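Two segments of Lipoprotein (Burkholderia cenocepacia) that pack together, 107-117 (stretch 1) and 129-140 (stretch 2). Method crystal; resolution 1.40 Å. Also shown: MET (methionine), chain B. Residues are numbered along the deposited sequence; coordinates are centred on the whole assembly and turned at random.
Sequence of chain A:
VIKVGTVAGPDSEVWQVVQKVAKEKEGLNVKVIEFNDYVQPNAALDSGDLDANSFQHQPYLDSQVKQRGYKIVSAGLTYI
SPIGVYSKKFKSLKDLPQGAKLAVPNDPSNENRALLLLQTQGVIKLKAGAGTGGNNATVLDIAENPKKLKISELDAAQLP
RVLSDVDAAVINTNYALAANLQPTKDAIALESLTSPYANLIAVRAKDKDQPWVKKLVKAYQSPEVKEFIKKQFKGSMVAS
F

Stretch 1, residues 107-117: DPSNENRALLL
Stretch 2 (129-140) GAGTGGNNATVL

What shapes do the two stretches bring to the contact? Stretch 1 is a helix from Pro 108 onward, capped by Asp 107, whose chi1 of 62° (p) lets OD2 accept from Asn 110 N at 3.1 Å. Stretch 2 is mostly irregular: a type I' turn from Thr 132 to Asn 135, closed by Asn 135 N to Thr 132 O at 3.1 Å, then an extended run (phi/psi -118/123 at Asn 136, -83/146 at Ala 137) entering a 3-10 segment at Val 139. The turn places Gly 133 and Gly 134 at positive phi, which glycine tolerates best. The register centres on Asn 112 and Ala 137, their CA atoms 4.9 Å apart, and 455 Å² is buried in all.

What forms the main polar link? Asn 112 points its CA-to-CB bond toward stretch 2 and, with chi1 -178° (t) and chi2 67°, brings OD1 to 2.9 Å from Ala 137 N. The N-H...O angle of 171° makes this a nearly straight hydrogen bond, so the helix side chain satisfies a buried backbone amide. The same OD1 lies 3.1 Å from Gly 131 CA. A CB there would point toward the helix and fall 2.8 Å from Asn 112 OD1 and 3.1 Å from Leu 116 CD2, so the bare glycine leaves room for both side chains.

How does the helix meet the chain beyond Ala 137? Glu 111 extends with chi1 172° (t) and chi2 157° (t), chi3 5°, carrying OE2 to 3.4 Å from Val 139 N; at 127° this hydrogen bond is weak. One turn later, Leu 115 (chi1 -68°, m; chi2 180°, t) lays CD1 4.2 Å from Ala 137 CB, an apolar contact that the small alanine admits. Thr 138 itself, at chi1 72° (p), turns its OG1 to its own chain and accepts from Leu 140 N at 3.2 Å.

What closes the two ends of the contact? Near the helix start, Asn 136 (chi1 -68°, m; chi2 128°) points toward stretch 1, with ND2 3.3 Å from Asn 112 CB and CG 3.6 Å from Pro 108 O. A water oxygen lies 2.9 Å from Pro 108 O and 2.7 Å from Ala 137 O, between the two backbones. Farther along the helix, Leu 116 (chi1 -71°, m; chi2 176°, t) starts sideways, but its end comes nearer, CD1 standing 3.8 Å from Gly 131 O.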

# COMPACT_ATOMS: atom_id res chain seq x y z
N ASP A 107 -4.74 -8.27 -5.98
CA ASP A 107 -3.57 -8.01 -6.82
C ASP A 107 -2.43 -8.85 -6.26
O ASP A 107 -2.40 -9.11 -5.05
CB ASP A 107 -3.21 -6.52 -6.84
CG ASP A 107 -2.85 -6.02 -5.47
OD1 ASP A 107 -3.77 -5.81 -4.66
OD2 ASP A 107 -1.64 -5.87 -5.18
N PRO A 108 -1.52 -9.31 -7.13
CA PRO A 108 -0.54 -10.33 -6.73
C PRO A 108 0.25 -10.00 -5.47
O PRO A 108 0.32 -10.82 -4.56
CB PRO A 108 0.38 -10.43 -7.94
CG PRO A 108 -0.53 -10.15 -9.09
CD PRO A 108 -1.45 -9.05 -8.58
N SER A 109 0.84 -8.81 -5.39
CA SER A 109 1.70 -8.52 -4.25
C SER A 109 0.94 -8.27 -2.96
O SER A 109 1.37 -8.70 -1.90
CB SER A 109 2.67 -7.36 -4.55
OG SER A 109 2.00 -6.13 -4.60
N ASN A 110 -0.17 -7.54 -3.00
CA ASN A 110 -0.90 -7.33 -1.76
C ASN A 110 -1.72 -8.53 -1.31
O ASN A 110 -1.94 -8.71 -0.11
CB ASN A 110 -1.74 -6.06 -1.84
CG ASN A 110 -0.89 -4.82 -1.85
OD1 ASN A 110 -0.25 -4.48 -0.85
ND2 ASN A 110 -0.86 -4.15 -2.99
N GLU A 111 -2.14 -9.38 -2.25
CA GLU A 111 -2.80 -10.62 -1.88
C GLU A 111 -1.77 -11.49 -1.15
O GLU A 111 -2.05 -12.03 -0.08
CB GLU A 111 -3.35 -11.38 -3.09
CG GLU A 111 -3.84 -12.75 -2.68
CD GLU A 111 -4.87 -13.37 -3.60
OE1 GLU A 111 -5.20 -12.82 -4.66
OE2 GLU A 111 -5.38 -14.44 -3.23
N ASN A 112 -0.58 -11.60 -1.73
CA ASN A 112 0.50 -12.34 -1.11
C ASN A 112 0.80 -11.81 0.29
O ASN A 112 0.91 -12.58 1.26
CB ASN A 112 1.75 -12.28 -1.98
CG ASN A 112 2.89 -13.09 -1.42
OD1 ASN A 112 2.82 -14.31 -1.35
ND2 ASN A 112 3.96 -12.41 -1.01
N ARG A 113 0.88 -10.50 0.39
CA ARG A 113 1.13 -9.83 1.65
C ARG A 113 0.08 -10.17 2.70
O ARG A 113 0.39 -10.47 3.86
CB ARG A 113 1.13 -8.33 1.40
CG ARG A 113 1.34 -7.47 2.63
CD ARG A 113 1.24 -6.02 2.21
NE ARG A 113 1.66 -5.12 3.27
CZ ARG A 113 1.63 -3.80 3.16
NH1 ARG A 113 1.15 -3.24 2.05
NH2 ARG A 113 2.06 -3.03 4.16
N ALA A 114 -1.19 -10.10 2.30
CA ALA A 114 -2.30 -10.42 3.20
C ALA A 114 -2.26 -11.87 3.68
O ALA A 114 -2.50 -12.14 4.85
CB ALA A 114 -3.63 -10.14 2.52
N LEU A 115 -1.98 -12.79 2.76
CA LEU A 115 -1.96 -14.20 3.11
C LEU A 115 -0.79 -14.51 4.04
O LEU A 115 -0.90 -15.36 4.93
CB LEU A 115 -1.91 -15.06 1.84
CG LEU A 115 -3.19 -14.99 1.01
CD1 LEU A 115 -3.07 -15.86 -0.23
CD2 LEU A 115 -4.38 -15.42 1.85
N LEU A 116 0.33 -13.81 3.84
CA LEU A 116 1.48 -13.97 4.73
C LEU A 116 1.14 -13.49 6.14
O LEU A 116 1.52 -14.12 7.12
CB LEU A 116 2.70 -13.22 4.20
CG LEU A 116 3.36 -13.79 2.95
CD1 LEU A 116 4.49 -12.88 2.49
CD2 LEU A 116 3.89 -15.18 3.24
N LEU A 117 0.43 -12.37 6.24
CA LEU A 117 0.03 -11.87 7.55
C LEU A 117 -0.88 -12.88 8.23
O LEU A 117 -0.71 -13.19 9.42
CB LEU A 117 -0.69 -10.53 7.44
CG LEU A 117 -1.18 -9.96 8.77
CD1 LEU A 117 -0.04 -9.75 9.76
CD2 LEU A 117 -1.95 -8.68 8.56
N GLY A 129 7.04 -22.52 -0.02
CA GLY A 129 7.62 -21.58 -0.96
C GLY A 129 6.63 -20.78 -1.78
O GLY A 129 7.01 -20.10 -2.73
N ALA A 130 5.35 -20.84 -1.40
CA ALA A 130 4.30 -20.18 -2.17
C ALA A 130 4.41 -18.65 -2.16
O ALA A 130 4.14 -17.99 -3.16
CB ALA A 130 2.93 -20.61 -1.66
N GLY A 131 4.82 -18.09 -1.02
CA GLY A 131 4.83 -16.65 -0.86
C GLY A 131 6.19 -16.03 -0.60
O GLY A 131 6.28 -14.90 -0.12
N THR A 132 7.26 -16.76 -0.93
CA THR A 132 8.61 -16.24 -0.72
C THR A 132 9.44 -16.29 -2.00
O THR A 132 9.04 -16.89 -2.99
CB THR A 132 9.35 -17.03 0.37
OG1 THR A 132 9.68 -18.34 -0.11
CG2 THR A 132 8.50 -17.14 1.63
N GLY A 133 10.60 -15.63 -1.96
CA GLY A 133 11.55 -15.66 -3.06
C GLY A 133 11.10 -14.86 -4.26
O GLY A 133 11.69 -14.95 -5.34
N GLY A 134 10.05 -14.07 -4.08
CA GLY A 134 9.48 -13.29 -5.17
C GLY A 134 8.17 -13.87 -5.65
O GLY A 134 7.44 -13.23 -6.40
N ASN A 135 7.88 -15.10 -5.23
CA ASN A 135 6.62 -15.75 -5.57
C ASN A 135 5.45 -15.09 -4.86
O ASN A 135 5.59 -14.56 -3.76
CB ASN A 135 6.65 -17.24 -5.22
CG ASN A 135 7.64 -18.02 -6.05
OD1 ASN A 135 8.14 -17.53 -7.06
ND2 ASN A 135 7.91 -19.26 -5.64
N ASN A 136 4.28 -15.13 -5.50
CA ASN A 136 3.07 -14.60 -4.90
C ASN A 136 1.99 -15.67 -4.68
O ASN A 136 1.57 -16.34 -5.63
CB ASN A 136 2.52 -13.43 -5.72
CG ASN A 136 3.43 -12.21 -5.69
OD1 ASN A 136 3.80 -11.65 -6.73
ND2 ASN A 136 3.79 -11.79 -4.49
N ALA A 137 1.56 -15.81 -3.44
CA ALA A 137 0.55 -16.80 -3.07
C ALA A 137 -0.86 -16.30 -3.35
O ALA A 137 -1.14 -15.10 -3.23
CB ALA A 137 0.70 -17.17 -1.59
N THR A 138 -1.75 -17.22 -3.72
CA THR A 138 -3.18 -16.93 -3.78
C THR A 138 -3.90 -17.89 -2.85
O THR A 138 -3.26 -18.72 -2.19
CB THR A 138 -3.78 -17.10 -5.19
OG1 THR A 138 -3.85 -18.50 -5.52
CG2 THR A 138 -2.94 -16.36 -6.22
N VAL A 139 -5.22 -17.79 -2.78
CA VAL A 139 -5.98 -18.69 -1.91
C VAL A 139 -5.82 -20.16 -2.31
O VAL A 139 -6.00 -21.06 -1.49
CB VAL A 139 -7.48 -18.34 -1.84
CG1 VAL A 139 -7.68 -16.94 -1.26
CG2 VAL A 139 -8.14 -18.46 -3.21
N LEU A 140 -5.47 -20.41 -3.57
CA LEU A 140 -5.27 -21.78 -4.05
C LEU A 140 -3.98 -22.40 -3.53
O LEU A 140 -3.74 -23.59 -3.71
CB LEU A 140 -5.29 -21.83 -5.59
CG LEU A 140 -6.60 -21.41 -6.25
CD1 LEU A 140 -6.49 -21.45 -7.77
CD2 LEU A 140 -7.74 -22.29 -5.75
N MET B . 0.02 2.47 0.41
CA MET B . -0.21 1.06 0.14
C MET B . 0.38 0.19 1.22
O MET B . 1.48 0.48 1.69
CB MET B . 0.39 0.70 -1.23
CG MET B . 0.17 -0.76 -1.65
SD MET B . 0.95 -1.15 -3.23
CE MET B . -0.04 -0.16 -4.37
OXT MET B . -0.23 -0.80 1.67
O HOH W 1 -1.01 -13.31 -5.29